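PDB 1RVK: isomerase/lactonizing enzyme, which is of unknown function but, as a magnesium-binding member of the enolase superfamily, probably abstracts a proton alpha to a substrate carboxylate to form an enolate intermediate. Local coordinates for residues Phe11-Arg16 against Gly342-Lys347; Arg58-Glu63 against Ala93-Asp98; Lys122-Tyr127 against Val319-Asn324; Ile137-Glu142 against Thr172-Val177; Leu160-Tyr165 against Met353-Phe358. All coordinates share one frame; numbering follows the deposited sequence.

Contact 1: Phe11-Arg16 against Gly342-Lys347; sequences FRTTTR and GHDYLK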
# COMPACT_ATOMS: atom_id res chain seq x y z
N PHE A 11 -11.43 -8.05 -16.16
CA PHE A 11 -12.38 -7.10 -16.71
C PHE A 11 -11.68 -5.76 -16.94
O PHE A 11 -10.55 -5.56 -16.51
CB PHE A 11 -13.56 -6.90 -15.76
CG PHE A 11 -13.17 -6.36 -14.41
CD1 PHE A 11 -12.63 -7.20 -13.44
CD2 PHE A 11 -13.32 -5.01 -14.13
CE1 PHE A 11 -12.25 -6.70 -12.20
CE2 PHE A 11 -12.94 -4.49 -12.89
CZ PHE A 11 -12.40 -5.34 -11.92
N ARG A 12 -12.37 -4.85 -17.62
CA ARG A 12 -11.82 -3.53 -17.91
C ARG A 12 -12.40 -2.46 -17.00
O ARG A 12 -13.62 -2.33 -16.86
CB ARG A 12 -12.11 -3.14 -19.37
CG ARG A 12 -11.92 -4.25 -20.39
CD ARG A 12 -12.65 -3.92 -21.69
NE ARG A 12 -12.84 -5.09 -22.53
CZ ARG A 12 -11.86 -5.74 -23.15
NH1 ARG A 12 -10.60 -5.33 -23.02
NH2 ARG A 12 -12.13 -6.81 -23.89
N THR A 13 -11.52 -1.68 -16.37
CA THR A 13 -11.95 -0.59 -15.50
C THR A 13 -11.54 0.71 -16.21
O THR A 13 -10.49 0.77 -16.84
CB THR A 13 -11.27 -0.66 -14.11
OG1 THR A 13 -11.72 0.43 -13.30
CG2 THR A 13 -9.75 -0.59 -14.24
N THR A 14 -12.38 1.73 -16.12
CA THR A 14 -12.10 3.01 -16.75
C THR A 14 -11.45 3.92 -15.72
O THR A 14 -12.02 4.18 -14.66
CB THR A 14 -13.39 3.66 -17.26
OG1 THR A 14 -14.00 2.80 -18.23
CG2 THR A 14 -13.09 5.01 -17.89
N THR A 15 -10.25 4.40 -16.03
CA THR A 15 -9.52 5.24 -15.09
C THR A 15 -8.61 6.24 -15.80
O THR A 15 -8.33 6.11 -17.00
CB THR A 15 -8.65 4.35 -14.17
OG1 THR A 15 -7.86 5.16 -13.30
CG2 THR A 15 -7.74 3.47 -15.00
N ARG A 16 -8.16 7.25 -15.06
CA ARG A 16 -7.26 8.25 -15.59
C ARG A 16 -5.89 8.04 -14.98
O ARG A 16 -4.97 8.84 -15.16
CB ARG A 16 -7.77 9.66 -15.28
CG ARG A 16 -8.82 10.15 -16.26
CD ARG A 16 -9.43 11.48 -15.85
NE ARG A 16 -10.28 12.02 -16.91
CZ ARG A 16 -9.82 12.63 -18.00
NH1 ARG A 16 -10.67 13.08 -18.92
NH2 ARG A 16 -8.51 12.80 -18.18
N GLY A 342 -14.03 7.10 -6.12
CA GLY A 342 -13.94 5.65 -6.11
C GLY A 342 -13.62 4.98 -7.44
O GLY A 342 -13.10 5.60 -8.36
N HIS A 343 -13.94 3.69 -7.51
CA HIS A 343 -13.69 2.87 -8.70
C HIS A 343 -15.02 2.47 -9.32
O HIS A 343 -16.00 2.28 -8.60
CB HIS A 343 -12.92 1.62 -8.30
CG HIS A 343 -11.59 1.90 -7.67
ND1 HIS A 343 -10.48 2.24 -8.41
CD2 HIS A 343 -11.21 1.92 -6.37
CE1 HIS A 343 -9.47 2.46 -7.59
NE2 HIS A 343 -9.88 2.27 -6.35
N ASP A 344 -15.06 2.32 -10.64
CA ASP A 344 -16.31 1.94 -11.29
C ASP A 344 -16.78 0.53 -10.97
O ASP A 344 -17.97 0.22 -11.11
CB ASP A 344 -16.22 2.14 -12.82
CG ASP A 344 -14.98 1.50 -13.44
OD1 ASP A 344 -14.29 0.71 -12.77
OD2 ASP A 344 -14.72 1.80 -14.63
N TYR A 345 -15.87 -0.34 -10.52
CA TYR A 345 -16.25 -1.71 -10.20
C TYR A 345 -16.62 -1.92 -8.73
O TYR A 345 -16.87 -3.05 -8.30
CB TYR A 345 -15.13 -2.68 -10.62
CG TYR A 345 -13.78 -2.44 -9.98
CD1 TYR A 345 -13.45 -3.01 -8.75
CD2 TYR A 345 -12.83 -1.63 -10.60
CE1 TYR A 345 -12.21 -2.79 -8.16
CE2 TYR A 345 -11.58 -1.40 -10.02
CZ TYR A 345 -11.28 -1.99 -8.80
OH TYR A 345 -10.04 -1.77 -8.22
N LEU A 346 -16.68 -0.83 -7.98
CA LEU A 346 -17.05 -0.86 -6.56
C LEU A 346 -18.23 0.09 -6.37
O LEU A 346 -18.19 1.23 -6.82
CB LEU A 346 -15.86 -0.41 -5.71
CG LEU A 346 -15.09 -1.46 -4.90
CD1 LEU A 346 -14.97 -2.76 -5.67
CD2 LEU A 346 -13.71 -0.91 -4.54
N LYS A 347 -19.28 -0.38 -5.71
CA LYS A 347 -20.48 0.44 -5.49
C LYS A 347 -20.29 1.54 -4.46
O LYS A 347 -20.97 2.57 -4.52
CB LYS A 347 -21.66 -0.45 -5.08
CG LYS A 347 -22.07 -1.50 -6.10
CD LYS A 347 -23.34 -2.20 -5.65
CE LYS A 347 -23.81 -3.24 -6.65
NZ LYS A 347 -22.83 -4.35 -6.78
O HOH W 1 -12.87 3.61 -11.81
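Phe11 and Tyr345 both hold CG in the crowded position between the backbone N and the carbonyl carbon (chi1 61° and 59°), and this brings their rings together where the two domains of the enolase fold meet. Phe11 belongs to edge strand 3-15 of the three-stranded antiparallel sheet in the N-terminal domain; Tyr345 sits in a type I turn, His343 to Leu346, of the barrel domain. The result is an offset T-shaped (edge-to-face) pair, with the edge of Phe11 turned to the face of Tyr345, centroids 5.2 Å apart and planes at 69°. CZ of Phe11 lies over that face near the rim, while His343 CB packs on the opposite one. At the edge of the Tyr345 ring, Thr13 OG1 donates to Asp344 OD1 at 2.6 Å. The other carboxylate oxygen, Asp344 OD2, accepts a nearly straight bond of 2.8 Å from Thr14 N. Both donors arrive on syn sides, so paired bonds to consecutive threonines fix the rotation of the carboxylate. Phe375 of helix 373-378 touches Asp344 and Tyr345. A backbone bridge completes the joint: water 1 accepts from Asp344 N at 2.8 Å and donates to Thr14 O at 3.0 Å.

Contact 2: Arg58-Glu63 against Ala93-Asp98; sequences RPHVIE and AAQLTD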
# COMPACT_ATOMS: atom_id res chain seq x y z
N ARG A 58 -2.32 -14.87 -13.47
CA ARG A 58 -2.49 -15.44 -14.80
C ARG A 58 -2.57 -16.97 -14.69
O ARG A 58 -2.18 -17.55 -13.68
CB ARG A 58 -1.35 -15.00 -15.73
CG ARG A 58 0.05 -15.48 -15.34
CD ARG A 58 1.09 -14.89 -16.30
NE ARG A 58 2.41 -15.50 -16.15
CZ ARG A 58 3.24 -15.27 -15.13
NH1 ARG A 58 2.89 -14.44 -14.16
NH2 ARG A 58 4.42 -15.87 -15.10
N PRO A 59 -3.08 -17.64 -15.73
CA PRO A 59 -3.21 -19.10 -15.73
C PRO A 59 -1.99 -19.88 -15.26
O PRO A 59 -2.12 -20.83 -14.48
CB PRO A 59 -3.59 -19.41 -17.17
CG PRO A 59 -4.45 -18.23 -17.52
CD PRO A 59 -3.63 -17.07 -16.98
N HIS A 60 -0.80 -19.51 -15.73
CA HIS A 60 0.40 -20.23 -15.33
C HIS A 60 0.54 -20.34 -13.82
O HIS A 60 0.85 -21.41 -13.30
CB HIS A 60 1.66 -19.56 -15.91
CG HIS A 60 2.93 -20.19 -15.45
ND1 HIS A 60 3.68 -19.69 -14.40
CD2 HIS A 60 3.56 -21.33 -15.85
CE1 HIS A 60 4.71 -20.48 -14.18
NE2 HIS A 60 4.67 -21.48 -15.04
N VAL A 61 0.31 -19.23 -13.13
CA VAL A 61 0.44 -19.20 -11.68
C VAL A 61 -0.71 -19.91 -10.98
O VAL A 61 -0.51 -20.62 -9.99
CB VAL A 61 0.51 -17.74 -11.17
CG1 VAL A 61 0.65 -17.71 -9.66
CG2 VAL A 61 1.68 -17.02 -11.82
N ILE A 62 -1.92 -19.74 -11.50
CA ILE A 62 -3.09 -20.37 -10.92
C ILE A 62 -3.03 -21.89 -11.04
O ILE A 62 -3.25 -22.61 -10.07
CB ILE A 62 -4.39 -19.88 -11.61
CG1 ILE A 62 -4.56 -18.37 -11.39
CG2 ILE A 62 -5.60 -20.66 -11.09
CD1 ILE A 62 -4.68 -17.96 -9.93
N GLU A 63 -2.72 -22.38 -12.23
CA GLU A 63 -2.68 -23.82 -12.46
C GLU A 63 -1.50 -24.53 -11.81
O GLU A 63 -1.65 -25.59 -11.21
CB GLU A 63 -2.70 -24.11 -13.96
CG GLU A 63 -3.91 -23.52 -14.67
CD GLU A 63 -5.22 -24.13 -14.20
OE1 GLU A 63 -6.28 -23.51 -14.42
OE2 GLU A 63 -5.19 -25.24 -13.61
N ALA A 93 10.87 -20.71 -10.26
CA ALA A 93 11.50 -20.04 -11.39
C ALA A 93 11.11 -18.55 -11.37
O ALA A 93 10.91 -17.94 -12.42
CB ALA A 93 11.07 -20.68 -12.71
N ALA A 94 11.01 -18.00 -10.16
CA ALA A 94 10.67 -16.60 -9.92
C ALA A 94 9.25 -16.19 -10.33
O ALA A 94 8.96 -14.99 -10.41
CB ALA A 94 11.69 -15.69 -10.61
N GLN A 95 8.37 -17.16 -10.57
CA GLN A 95 7.01 -16.83 -10.97
C GLN A 95 5.97 -16.78 -9.85
O GLN A 95 4.92 -16.16 -10.02
CB GLN A 95 6.55 -17.79 -12.08
CG GLN A 95 7.52 -17.85 -13.26
CD GLN A 95 7.91 -16.48 -13.78
OE1 GLN A 95 9.08 -16.20 -14.02
NE2 GLN A 95 6.92 -15.62 -13.98
N LEU A 96 6.22 -17.43 -8.72
CA LEU A 96 5.27 -17.38 -7.61
C LEU A 96 5.77 -16.26 -6.69
O LEU A 96 6.60 -16.48 -5.81
CB LEU A 96 5.22 -18.71 -6.85
CG LEU A 96 4.20 -18.76 -5.70
CD1 LEU A 96 2.79 -18.50 -6.25
CD2 LEU A 96 4.26 -20.11 -5.01
N THR A 97 5.25 -15.06 -6.92
CA THR A 97 5.65 -13.86 -6.19
C THR A 97 4.88 -13.54 -4.92
O THR A 97 3.82 -14.11 -4.66
CB THR A 97 5.54 -12.65 -7.11
OG1 THR A 97 4.16 -12.40 -7.39
CG2 THR A 97 6.28 -12.91 -8.42
N ASP A 98 5.42 -12.62 -4.13
CA ASP A 98 4.75 -12.20 -2.90
C ASP A 98 3.41 -11.59 -3.28
O ASP A 98 2.45 -11.66 -2.51
CB ASP A 98 5.58 -11.17 -2.12
CG ASP A 98 6.87 -11.73 -1.57
OD1 ASP A 98 6.98 -12.97 -1.43
OD2 ASP A 98 7.78 -10.93 -1.26
O HOH W 2 4.58 -14.21 -11.79
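Val61 and His60, in the first turn of helix 59-70, meet Gln95 and Leu96 of the loop that leads into helix 98-116, a helix-to-loop packing within the N-terminal domain of the enolase fold. CG1 of Val61 touches CD1 of Leu96 at 4.1 Å, while its other branch, CG2, lies 3.8 Å from Gln95 O. A chi1 of 176° sends CG of His60 anti to the backbone N; the imidazole meets the aliphatic part of Gln95 at its edge, with His60 CE1 3.9 Å from Gln95 CB. The two side chains cross at about a right angle. Arg58 is the N-cap residue of its helix, and its NH1 donates to Glu55 O as well as to a water shared with the loop. Farther out, Phe65 touches both His60 and Leu96, and Leu101 packs on Leu96 from helix 98-116. Thr97 N-caps that following helix through OG1 to Thr100 N. The two segments are thus joined by apolar contacts and by one solvent link: water 2, at the edge of the guanidinium, accepts from Arg58 NH1 at 2.9 Å and donates to Gln95 O at 2.7 Å.

Contact 3: Lys122-Tyr127 against Val319-Asn324; sequences KLIGGY and VAATKN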
# COMPACT_ATOMS: atom_id res chain seq x y z
N LYS A 122 -12.54 -7.25 12.60
CA LYS A 122 -13.25 -7.69 13.80
C LYS A 122 -12.95 -9.16 14.08
O LYS A 122 -12.96 -9.59 15.24
CB LYS A 122 -14.76 -7.50 13.62
CG LYS A 122 -15.21 -6.04 13.63
CD LYS A 122 -15.16 -5.43 15.03
CE LYS A 122 -15.71 -4.01 15.01
NZ LYS A 122 -15.77 -3.39 16.36
N LEU A 123 -12.67 -9.92 13.02
CA LEU A 123 -12.34 -11.34 13.15
C LEU A 123 -10.94 -11.49 13.72
O LEU A 123 -10.67 -12.38 14.53
CB LEU A 123 -12.39 -12.04 11.79
CG LEU A 123 -13.76 -12.41 11.23
CD1 LEU A 123 -13.58 -13.11 9.89
CD2 LEU A 123 -14.49 -13.32 12.21
N ILE A 124 -10.05 -10.61 13.29
CA ILE A 124 -8.67 -10.62 13.76
C ILE A 124 -8.66 -10.23 15.23
O ILE A 124 -7.95 -10.82 16.05
CB ILE A 124 -7.82 -9.60 12.98
CG1 ILE A 124 -7.69 -10.04 11.52
CG2 ILE A 124 -6.45 -9.46 13.64
CD1 ILE A 124 -7.06 -9.00 10.61
N GLY A 125 -9.48 -9.24 15.55
CA GLY A 125 -9.57 -8.70 16.90
C GLY A 125 -9.36 -7.22 16.68
O GLY A 125 -8.24 -6.76 16.50
N GLY A 126 -10.45 -6.46 16.70
CA GLY A 126 -10.35 -5.04 16.44
C GLY A 126 -9.71 -4.14 17.47
O GLY A 126 -9.77 -4.40 18.68
N TYR A 127 -9.05 -3.09 16.99
CA TYR A 127 -8.44 -2.11 17.88
C TYR A 127 -9.16 -0.77 17.71
O TYR A 127 -9.45 -0.10 18.70
CB TYR A 127 -6.95 -1.91 17.58
CG TYR A 127 -6.35 -0.84 18.47
CD1 TYR A 127 -6.21 -1.04 19.84
CD2 TYR A 127 -6.00 0.41 17.95
CE1 TYR A 127 -5.75 -0.03 20.68
CE2 TYR A 127 -5.53 1.43 18.78
CZ TYR A 127 -5.41 1.20 20.14
OH TYR A 127 -4.98 2.21 20.98
N VAL A 319 -4.61 -2.02 9.56
CA VAL A 319 -4.47 -0.83 10.39
C VAL A 319 -5.52 -0.78 11.50
O VAL A 319 -5.22 -0.41 12.63
CB VAL A 319 -4.56 0.45 9.53
CG1 VAL A 319 -4.60 1.69 10.43
CG2 VAL A 319 -3.38 0.53 8.57
N ALA A 320 -6.75 -1.17 11.18
CA ALA A 320 -7.83 -1.15 12.16
C ALA A 320 -7.67 -2.21 13.25
O ALA A 320 -8.18 -2.06 14.36
CB ALA A 320 -9.17 -1.32 11.45
N ALA A 321 -6.96 -3.28 12.92
CA ALA A 321 -6.76 -4.38 13.86
C ALA A 321 -5.54 -4.20 14.77
O ALA A 321 -5.34 -4.99 15.69
CB ALA A 321 -6.64 -5.69 13.09
N THR A 322 -4.74 -3.17 14.51
CA THR A 322 -3.54 -2.95 15.31
C THR A 322 -3.44 -1.55 15.91
O THR A 322 -4.10 -0.61 15.46
CB THR A 322 -2.28 -3.23 14.47
OG1 THR A 322 -2.28 -2.39 13.31
CG2 THR A 322 -2.26 -4.69 14.02
N LYS A 323 -2.60 -1.42 16.93
CA LYS A 323 -2.41 -0.14 17.62
C LYS A 323 -1.17 0.64 17.20
O LYS A 323 -1.22 1.87 17.10
CB LYS A 323 -2.35 -0.38 19.13
CG LYS A 323 -1.93 0.84 19.95
CD LYS A 323 -1.82 0.48 21.43
CE LYS A 323 -1.35 1.66 22.27
NZ LYS A 323 0.07 2.02 21.98
N ASN A 324 -0.07 -0.07 16.95
CA ASN A 324 1.19 0.58 16.61
C ASN A 324 1.40 1.01 15.17
O ASN A 324 2.38 0.64 14.53
CB ASN A 324 2.37 -0.29 17.07
CG ASN A 324 2.42 -1.64 16.37
OD1 ASN A 324 3.49 -2.10 15.99
ND2 ASN A 324 1.26 -2.28 16.22
O HOH W 3 -5.73 -7.52 16.59
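Gly125 O and Ala321 O, two acceptors 3.5 Å apart, are joined through water 3, which donates to the first at 2.6 Å and to the second at 2.7 Å. One water thus serves the carbonyls of two helix ends that cannot bond to each other directly. Beside it runs a direct link: Tyr127 N donates to Ala320 O at 3.0 Å, in the plane of the carbonyl. The chain reaches this position through Gly125, whose positive phi (127°) takes it out of helix 120-124. Tyr127 then extends its ring with CG anti to the backbone N (chi1 177°), alongside the residues that follow helix 313-321. Lys323 CB stands over the centre of one face in a CH-pi contact, 3.6 Å from the Tyr127 centroid and only 11° off the normal. At the other end of the interface, Ile124 CG2 packs against Ala321 CB at 3.8 Å, and Ile124 also touches Trp109 of helix 98-116. Arg128 continues the pairing, bonding to Val319 O through NE. This fits the enolase fold, in which the chain passing from the N-terminal domain to barrel strand 130-137 crosses the C-terminal end of barrel helix 313-321.

Contact 4: Ile137-Glu142 against Thr172-Val177; sequences IMCGDE and TWMPPV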
# COMPACT_ATOMS: atom_id res chain seq x y z
N ILE A 137 0.50 12.00 -1.74
CA ILE A 137 0.58 12.63 -3.06
C ILE A 137 1.40 11.86 -4.10
O ILE A 137 2.49 11.38 -3.80
CB ILE A 137 1.17 14.05 -2.94
CG1 ILE A 137 0.36 14.86 -1.93
CG2 ILE A 137 1.14 14.74 -4.30
CD1 ILE A 137 0.94 16.23 -1.63
N MSE A 138 0.86 11.75 -5.31
CA MSE A 138 1.54 11.05 -6.40
C MSE A 138 2.92 11.62 -6.69
O MSE A 138 3.22 12.77 -6.34
CB MSE A 138 0.73 11.14 -7.70
CG MSE A 138 -0.53 10.31 -7.76
SE MSE A 138 -1.22 10.25 -9.58
CE MSE A 138 -2.44 8.77 -9.37
N CYS A 139 3.75 10.82 -7.35
CA CYS A 139 5.09 11.25 -7.73
C CYS A 139 4.96 12.50 -8.59
O CYS A 139 3.93 12.72 -9.22
CB CYS A 139 5.79 10.16 -8.56
SG CYS A 139 6.18 8.66 -7.64
N GLY A 140 6.01 13.31 -8.61
CA GLY A 140 5.98 14.53 -9.40
C GLY A 140 5.88 14.29 -10.89
O GLY A 140 6.20 13.21 -11.39
N ASP A 141 5.44 15.31 -11.62
CA ASP A 141 5.31 15.20 -13.07
C ASP A 141 5.77 16.49 -13.75
O ASP A 141 6.46 17.31 -13.15
CB ASP A 141 3.86 14.89 -13.46
CG ASP A 141 2.85 15.83 -12.80
OD1 ASP A 141 3.04 17.06 -12.88
OD2 ASP A 141 1.87 15.33 -12.21
N GLU A 142 5.39 16.65 -15.01
CA GLU A 142 5.74 17.83 -15.77
C GLU A 142 4.48 18.45 -16.35
O GLU A 142 4.50 19.11 -17.39
CB GLU A 142 6.74 17.47 -16.87
CG GLU A 142 8.09 17.01 -16.31
CD GLU A 142 9.07 16.58 -17.38
OE1 GLU A 142 8.91 15.47 -17.93
OE2 GLU A 142 10.00 17.36 -17.68
N THR A 172 8.19 12.82 -4.42
CA THR A 172 8.73 13.82 -5.32
C THR A 172 9.07 13.32 -6.72
O THR A 172 8.66 12.23 -7.11
CB THR A 172 9.93 14.54 -4.66
OG1 THR A 172 10.76 13.58 -3.97
CG2 THR A 172 9.43 15.57 -3.65
N TRP A 173 9.81 14.12 -7.49
CA TRP A 173 10.15 13.77 -8.87
C TRP A 173 11.13 12.62 -9.07
O TRP A 173 12.18 12.55 -8.43
CB TRP A 173 10.68 15.01 -9.59
CG TRP A 173 9.69 16.13 -9.63
CD1 TRP A 173 8.71 16.34 -10.57
CD2 TRP A 173 9.59 17.21 -8.69
NE1 TRP A 173 8.01 17.49 -10.27
CE2 TRP A 173 8.53 18.04 -9.12
CE3 TRP A 173 10.30 17.56 -7.53
CZ2 TRP A 173 8.15 19.19 -8.43
CZ3 TRP A 173 9.92 18.71 -6.84
CH2 TRP A 173 8.85 19.51 -7.29
N MSE A 174 10.79 11.74 -10.01
CA MSE A 174 11.62 10.58 -10.32
C MSE A 174 11.63 10.31 -11.82
O MSE A 174 10.67 10.63 -12.52
CB MSE A 174 11.06 9.34 -9.60
CG MSE A 174 10.89 9.52 -8.10
SE MSE A 174 10.21 7.92 -7.25
CE MSE A 174 9.46 8.72 -5.67
N PRO A 175 12.73 9.74 -12.34
CA PRO A 175 12.72 9.48 -13.78
C PRO A 175 11.56 8.51 -14.08
O PRO A 175 11.13 7.78 -13.19
CB PRO A 175 14.10 8.86 -14.03
CG PRO A 175 14.48 8.28 -12.70
CD PRO A 175 13.99 9.32 -11.72
N PRO A 176 11.07 8.49 -15.32
CA PRO A 176 11.49 9.24 -16.50
C PRO A 176 11.27 10.76 -16.57
O PRO A 176 11.34 11.33 -17.65
CB PRO A 176 10.79 8.50 -17.64
CG PRO A 176 9.52 8.08 -17.01
CD PRO A 176 9.98 7.56 -15.67
N VAL A 177 10.99 11.41 -15.44
CA VAL A 177 10.84 12.87 -15.49
C VAL A 177 12.20 13.36 -15.99
O VAL A 177 13.23 13.09 -15.37
CB VAL A 177 10.54 13.49 -14.10
CG1 VAL A 177 10.82 15.00 -14.13
CG2 VAL A 177 9.07 13.26 -13.75
O HOH W 4 8.06 11.36 -10.71
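Gly140 and Trp173 bring their CA atoms within 4.3 Å where two irregular loops leave the neighbouring parallel barrel strands 130-137 and 167-171. Gly140 N makes a straight but weak bond of 3.2 Å to Thr172 O. A cis peptide precedes Pro176, and Val177 N bonds back to Met174 O. The indole of Trp173 uses the bare glycine backbone: Gly140 CA lies over the face of the five-membered ring, 3.5 Å from CD1, in a CH-pi contact. At the ring edge, in plane, NE1 gives a weak, bent bond of 3.3 Å to Asp141 O and another weak one to Leu147 O. Val177 divides its methyls, CG2 lying 3.7 Å from Gly140 O and CG1 beside CG and CD of Glu142, the two side chains passing in opposite directions. Selenomethionine Met174, extended beyond CG and about 7 Å from the bound magnesium ion, sets CE 3.8 Å from Cys139 SG. Its backbone N donates to water 4 at 2.8 Å. Asp141 turns away to bond with His334 NE2. Since the direct polar bonds between the loops are weak, the close packing of Gly140, Trp173 and Val177 probably does much to hold them together.

Contact 5: Leu160-Tyr165 against Met353-Phe358; sequences LVKRGY and MDRDGF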
# COMPACT_ATOMS: atom_id res chain seq x y z
N LEU A 160 -5.58 19.72 0.40
CA LEU A 160 -5.72 18.52 1.22
C LEU A 160 -6.02 18.85 2.68
O LEU A 160 -6.76 18.13 3.35
CB LEU A 160 -4.45 17.66 1.12
CG LEU A 160 -4.13 17.13 -0.28
CD1 LEU A 160 -2.81 16.35 -0.22
CD2 LEU A 160 -5.26 16.24 -0.79
N VAL A 161 -5.44 19.94 3.18
CA VAL A 161 -5.69 20.34 4.56
C VAL A 161 -7.16 20.75 4.68
O VAL A 161 -7.83 20.42 5.65
CB VAL A 161 -4.79 21.53 4.98
CG1 VAL A 161 -5.23 22.09 6.33
CG2 VAL A 161 -3.34 21.05 5.08
N LYS A 162 -7.66 21.45 3.66
CA LYS A 162 -9.05 21.88 3.65
C LYS A 162 -9.97 20.65 3.68
O LYS A 162 -11.01 20.67 4.34
CB LYS A 162 -9.33 22.71 2.39
CG LYS A 162 -10.75 23.25 2.30
CD LYS A 162 -10.93 24.09 1.03
CE LYS A 162 -12.34 24.65 0.93
NZ LYS A 162 -13.37 23.57 0.89
N ARG A 163 -9.57 19.59 2.98
CA ARG A 163 -10.34 18.35 2.93
C ARG A 163 -10.42 17.67 4.30
O ARG A 163 -11.36 16.93 4.58
CB ARG A 163 -9.72 17.38 1.92
CG ARG A 163 -10.37 16.00 1.89
CD ARG A 163 -11.82 16.04 1.42
NE ARG A 163 -12.42 14.71 1.38
CZ ARG A 163 -12.88 14.06 2.45
NH1 ARG A 163 -12.82 14.62 3.65
NH2 ARG A 163 -13.39 12.84 2.32
N GLY A 164 -9.42 17.91 5.14
CA GLY A 164 -9.44 17.32 6.47
C GLY A 164 -8.22 16.50 6.85
O GLY A 164 -8.09 16.10 8.00
N TYR A 165 -7.34 16.24 5.89
CA TYR A 165 -6.14 15.46 6.17
C TYR A 165 -5.28 16.14 7.24
O TYR A 165 -5.00 17.33 7.14
CB TYR A 165 -5.31 15.30 4.89
CG TYR A 165 -5.91 14.35 3.87
CD1 TYR A 165 -5.85 12.97 4.06
CD2 TYR A 165 -6.53 14.84 2.72
CE1 TYR A 165 -6.39 12.09 3.12
CE2 TYR A 165 -7.08 13.96 1.77
CZ TYR A 165 -7.00 12.59 1.98
OH TYR A 165 -7.53 11.72 1.06
N MSE A 353 -13.69 8.96 4.20
CA MSE A 353 -13.04 9.79 5.21
C MSE A 353 -13.90 10.99 5.59
O MSE A 353 -14.41 11.69 4.71
CB MSE A 353 -11.67 10.26 4.70
CG MSE A 353 -10.84 10.97 5.76
SE MSE A 353 -9.12 11.56 5.12
CE MSE A 353 -9.68 13.19 4.23
N ASP A 354 -14.07 11.24 6.89
CA ASP A 354 -14.87 12.38 7.30
C ASP A 354 -14.09 13.69 7.16
O ASP A 354 -12.94 13.70 6.72
CB ASP A 354 -15.40 12.23 8.74
CG ASP A 354 -14.31 12.13 9.79
OD1 ASP A 354 -13.25 12.77 9.64
OD2 ASP A 354 -14.53 11.42 10.80
N ARG A 355 -14.74 14.80 7.51
CA ARG A 355 -14.14 16.11 7.39
C ARG A 355 -13.04 16.39 8.41
O ARG A 355 -12.38 17.42 8.35
CB ARG A 355 -15.22 17.19 7.50
CG ARG A 355 -16.34 17.05 6.49
CD ARG A 355 -15.83 17.21 5.08
NE ARG A 355 -15.26 18.54 4.86
CZ ARG A 355 -14.74 18.95 3.71
NH1 ARG A 355 -14.72 18.14 2.66
NH2 ARG A 355 -14.23 20.17 3.61
N ASP A 356 -12.85 15.46 9.35
CA ASP A 356 -11.83 15.62 10.38
C ASP A 356 -10.57 14.80 10.08
O ASP A 356 -9.62 14.80 10.86
CB ASP A 356 -12.40 15.22 11.75
CG ASP A 356 -13.39 16.24 12.28
OD1 ASP A 356 -14.21 15.87 13.15
OD2 ASP A 356 -13.35 17.40 11.84
N GLY A 357 -10.57 14.10 8.95
CA GLY A 357 -9.40 13.32 8.57
C GLY A 357 -9.41 11.87 9.04
O GLY A 357 -8.37 11.20 8.99
N PHE A 358 -10.56 11.38 9.49
CA PHE A 358 -10.65 9.99 9.94
C PHE A 358 -11.34 9.11 8.91
O PHE A 358 -12.43 9.44 8.43
CB PHE A 358 -11.44 9.88 11.25
CG PHE A 358 -10.67 10.30 12.47
CD1 PHE A 358 -10.71 11.62 12.90
CD2 PHE A 358 -9.92 9.38 13.19
CE1 PHE A 358 -10.01 12.02 14.04
CE2 PHE A 358 -9.21 9.77 14.33
CZ PHE A 358 -9.27 11.09 14.75
O HOH W 5 -12.89 20.13 0.89
O HOH W 6 -12.29 19.66 6.75
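Arg163 starts with CB pointing away from segment 353-358, yet its chain turns back at chi2 (65°), and its tip meets that of Met353. CG touches the selenomethionine methyl, Met353 CE, at 3.7 Å; CD packs near Arg355 NH1; NE forms a salt bridge with Asp340. At the end, NH2 donates to Met353 O at 2.8 Å, almost straight (172°) and in the guanidinium plane. NH1 reaches Asp354 O at 3.2 Å from above the carbonyl plane, while Gly357 N approaches that oxygen from the opposite face. Met353 CE lies over one face of the guanidinium, toward its rim, and also over the centre of the Tyr165 ring, 3.5 Å from its centroid, so the methyl touches both flat groups. The selenium, 3.4 Å from Tyr165 CE1, adds an oblique Met-aromatic contact. Arg355 sets its guanidinium nearly parallel to that of Arg163, above the buried Arg163 O; water 6 bridges Lys162 O and Arg355 O. Asp354 OD1 accepts from Asp356 N in an Asx turn and from Phe358 N. Gly164 O comes 3.1 Å from Gly357 CA. Here a Schellman motif ending barrel helix 150-163 docks on the type I turn from Asp354 to Gly357, just before strand 358-360.

Along the chain, contact 2 closes first, entirely within the N-terminal domain, while contacts 4 and 5 belong to the barrel. Contacts 1 and 3 join the two domains at separate places, their centres 28 Å apart. Contact 1 spans almost the whole chain and encloses contacts 2, 3 and 4; contact 5 interleaves with contacts 1, 3 and 4. Contacts 4 and 5 share the unit of strand 130-137, helix 150-163 and strand 167-171, and they touch, Ile137 CG1 lying 3.9 Å from Leu160 CD1. Contacts 2 and 5, about 40 Å apart between centres, lie on opposite sides of the molecule. Contacts 1 and 3 thus tie the N-terminal domain to the barrel, which holds magnesium at Asp206, Glu232 and Glu258.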